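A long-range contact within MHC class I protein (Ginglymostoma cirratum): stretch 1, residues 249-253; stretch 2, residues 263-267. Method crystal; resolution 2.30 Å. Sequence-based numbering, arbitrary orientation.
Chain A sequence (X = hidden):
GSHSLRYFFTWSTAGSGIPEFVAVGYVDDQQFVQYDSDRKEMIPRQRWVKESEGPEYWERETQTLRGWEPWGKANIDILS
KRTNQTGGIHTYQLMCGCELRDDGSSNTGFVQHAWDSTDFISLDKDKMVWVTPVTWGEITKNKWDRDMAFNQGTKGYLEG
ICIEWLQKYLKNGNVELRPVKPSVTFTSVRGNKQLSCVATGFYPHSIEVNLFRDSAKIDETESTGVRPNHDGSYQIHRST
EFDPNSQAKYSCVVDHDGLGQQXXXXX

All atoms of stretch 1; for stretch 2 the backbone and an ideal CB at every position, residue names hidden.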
# COMPACT_ATOMS: atom_id res chain seq x y z
N LYS A 249 -0.87 28.44 24.83
CA LYS A 249 -1.25 28.42 23.42
C LYS A 249 -0.83 27.11 22.76
O LYS A 249 0.26 26.59 23.03
CB LYS A 249 -0.63 29.61 22.67
CG LYS A 249 -0.99 30.99 23.23
CD LYS A 249 -2.43 31.38 22.93
CE LYS A 249 -2.86 32.58 23.76
NZ LYS A 249 -4.28 32.97 23.51
N TYR A 250 -1.70 26.59 21.90
CA TYR A 250 -1.43 25.33 21.21
C TYR A 250 -1.24 25.51 19.72
O TYR A 250 -2.03 26.19 19.06
CB TYR A 250 -2.55 24.32 21.48
CG TYR A 250 -2.58 23.81 22.89
CD1 TYR A 250 -1.66 22.86 23.33
CD2 TYR A 250 -3.53 24.27 23.80
CE1 TYR A 250 -1.69 22.38 24.63
CE2 TYR A 250 -3.57 23.80 25.10
CZ TYR A 250 -2.64 22.85 25.51
OH TYR A 250 -2.68 22.38 26.81
N SER A 251 -0.20 24.87 19.19
CA SER A 251 0.05 24.87 17.76
C SER A 251 0.29 23.46 17.21
O SER A 251 0.79 22.58 17.92
CB SER A 251 1.22 25.80 17.40
OG SER A 251 2.43 25.35 17.98
N CYS A 252 -0.10 23.27 15.95
CA CYS A 252 0.19 22.05 15.22
C CYS A 252 1.09 22.38 14.03
O CYS A 252 0.78 23.28 13.24
CB CYS A 252 -1.10 21.39 14.75
SG CYS A 252 -0.81 19.89 13.80
N VAL A 253 2.21 21.66 13.92
CA VAL A 253 3.18 21.91 12.86
C VAL A 253 3.26 20.72 11.89
O VAL A 253 3.39 19.57 12.32
CB VAL A 253 4.57 22.29 13.43
CG1 VAL A 253 5.22 21.12 14.14
CG2 VAL A 253 5.48 22.82 12.34
N UNK A 263 4.25 24.27 7.82
CA UNK A 263 2.92 24.81 8.07
C UNK A 263 2.51 24.71 9.54
O UNK A 263 2.51 23.62 10.12
CB UNK A 263 1.89 24.08 7.20
N UNK A 264 2.16 25.85 10.13
CA UNK A 264 1.69 25.91 11.51
C UNK A 264 0.24 26.36 11.59
O UNK A 264 -0.20 27.21 10.82
CB UNK A 264 2.57 26.85 12.33
N UNK A 265 -0.50 25.78 12.52
CA UNK A 265 -1.90 26.13 12.74
C UNK A 265 -2.21 26.20 14.24
O UNK A 265 -1.88 25.28 15.00
CB UNK A 265 -2.82 25.12 12.05
N UNK A 266 -2.81 27.31 14.67
CA UNK A 266 -3.15 27.53 16.08
C UNK A 266 -4.60 27.15 16.37
O UNK A 266 -5.43 27.07 15.46
CB UNK A 266 -2.91 28.99 16.46
N UNK A 267 -4.91 26.90 17.65
CA UNK A 267 -6.27 26.52 18.05
C UNK A 267 -7.32 27.56 17.66
O UNK A 267 -7.37 28.66 18.21
CB UNK A 267 -6.32 26.29 19.56

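The two stretches run antiparallel, with 154° between their N-to-C directions, and their register pairs S251 with position 266, C252 with 265 and V253 with 264. Because side chains alternate along a strand, 264 and 266 share the face of S251 and V253, whereas 265 lies on that of C252.

Position 263 has extended backbone angles (-106/124), and its CA-to-CB bond points sideways. No atom of stretch 1 lies within 5.5 Å of the ideal CB, so stretch 1 asks little of the side chain, and polar, aliphatic or aromatic residues would all be compatible. The backbone does more here, its O lying 3.3 Å from V253 CA in a CA-H...O contact. The deposited residue is L263, whose side chain comes nearest to stretch 1 where CD2 lies 5.3 Å from C252 O.

At position 264, the non-hydrogen-bonded partner of V253, the ideal CB is 5.0 Å from V253 CG2 and 5.4 Å from S251 CB. An aliphatic neighbour and a small polar one leave a wide choice: valine, isoleucine or threonine would suit the extended backbone (-115/143), and a longer chain could also lie along this face. The CA approaches C252 O to 3.3 Å, another CA-H...O contact. The residue is V264, with chi1 in the m well; its CG1 meets V253 CG2 at 3.7 Å, an apolar contact between two branched side chains.

Position 265 forms the hydrogen-bonded pair with C252. Its N donates to C252 O at 2.9 Å and its O accepts from C252 N at 2.8 Å, the latter with a nearly straight N-H...O angle of 165°. The same O also lies 3.4 Å from S251 CA. These bonds belong to the backbone and would serve almost any residue other than proline, which lacks the amide hydrogen. The side chain emerges beside C252 CB, where stretch 1 offers no charge, so a modest apolar group is a natural choice, with alanine, valine, isoleucine and threonine all plausible. V265 occupies it in the p rotamer, placing CG1 3.7 Å from C252 CB.

The ideal CB of position 266 lies 3.9 Å from Y250 O and 5.2 Å from S251 CA. S251 has a small side chain, which leaves room above the strand for a large flat group, although a threonine or a long aliphatic chain could equally be accepted. The deposited F266 takes chi1 of -56° (m), bringing CD1 to 3.6 Å from S251 CB, while Y250 O sits at the edge of the ring, near its plane. F266 CA also makes a CA-H...O contact with Y250 O, at 3.5 Å.

Position 267 has its CA-to-CB bond directed toward stretch 1, with Y250 O 4.3 Å from the ideal CB. Its N donates a rather long hydrogen bond to that carbonyl, 3.3 Å from N to Y250 O, which again disfavours proline but otherwise selects little. The residue is Y267, whose t rotamer carries the ring away from stretch 1.

Stretch 2 (263-267) LVVFY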
# COMPACT_ATOMS: atom_id res chain seq x y z
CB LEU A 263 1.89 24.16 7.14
CG LEU A 263 0.42 24.58 7.31
CD1 LEU A 263 -0.24 24.87 5.97
CD2 LEU A 263 -0.34 23.51 8.06
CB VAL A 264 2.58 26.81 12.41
CG1 VAL A 264 3.86 26.09 12.80
CG2 VAL A 264 2.90 28.14 11.74
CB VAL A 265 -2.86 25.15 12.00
CG1 VAL A 265 -2.41 23.70 12.17
CG2 VAL A 265 -4.31 25.34 12.44
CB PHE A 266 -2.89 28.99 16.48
CG PHE A 266 -1.48 29.44 16.23
CD1 PHE A 266 -0.44 29.01 17.05
CD2 PHE A 266 -1.18 30.28 15.17
CE1 PHE A 266 0.87 29.42 16.82
CE2 PHE A 266 0.12 30.70 14.93
CZ PHE A 266 1.15 30.26 15.76
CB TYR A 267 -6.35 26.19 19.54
CG TYR A 267 -7.78 26.03 20.02
CD1 TYR A 267 -8.53 24.91 19.66
CD2 TYR A 267 -8.39 27.02 20.79
CE1 TYR A 267 -9.85 24.77 20.07
CE2 TYR A 267 -9.70 26.89 21.21
CZ TYR A 267 -10.42 25.76 20.85
OH TYR A 267 -11.73 25.63 21.27
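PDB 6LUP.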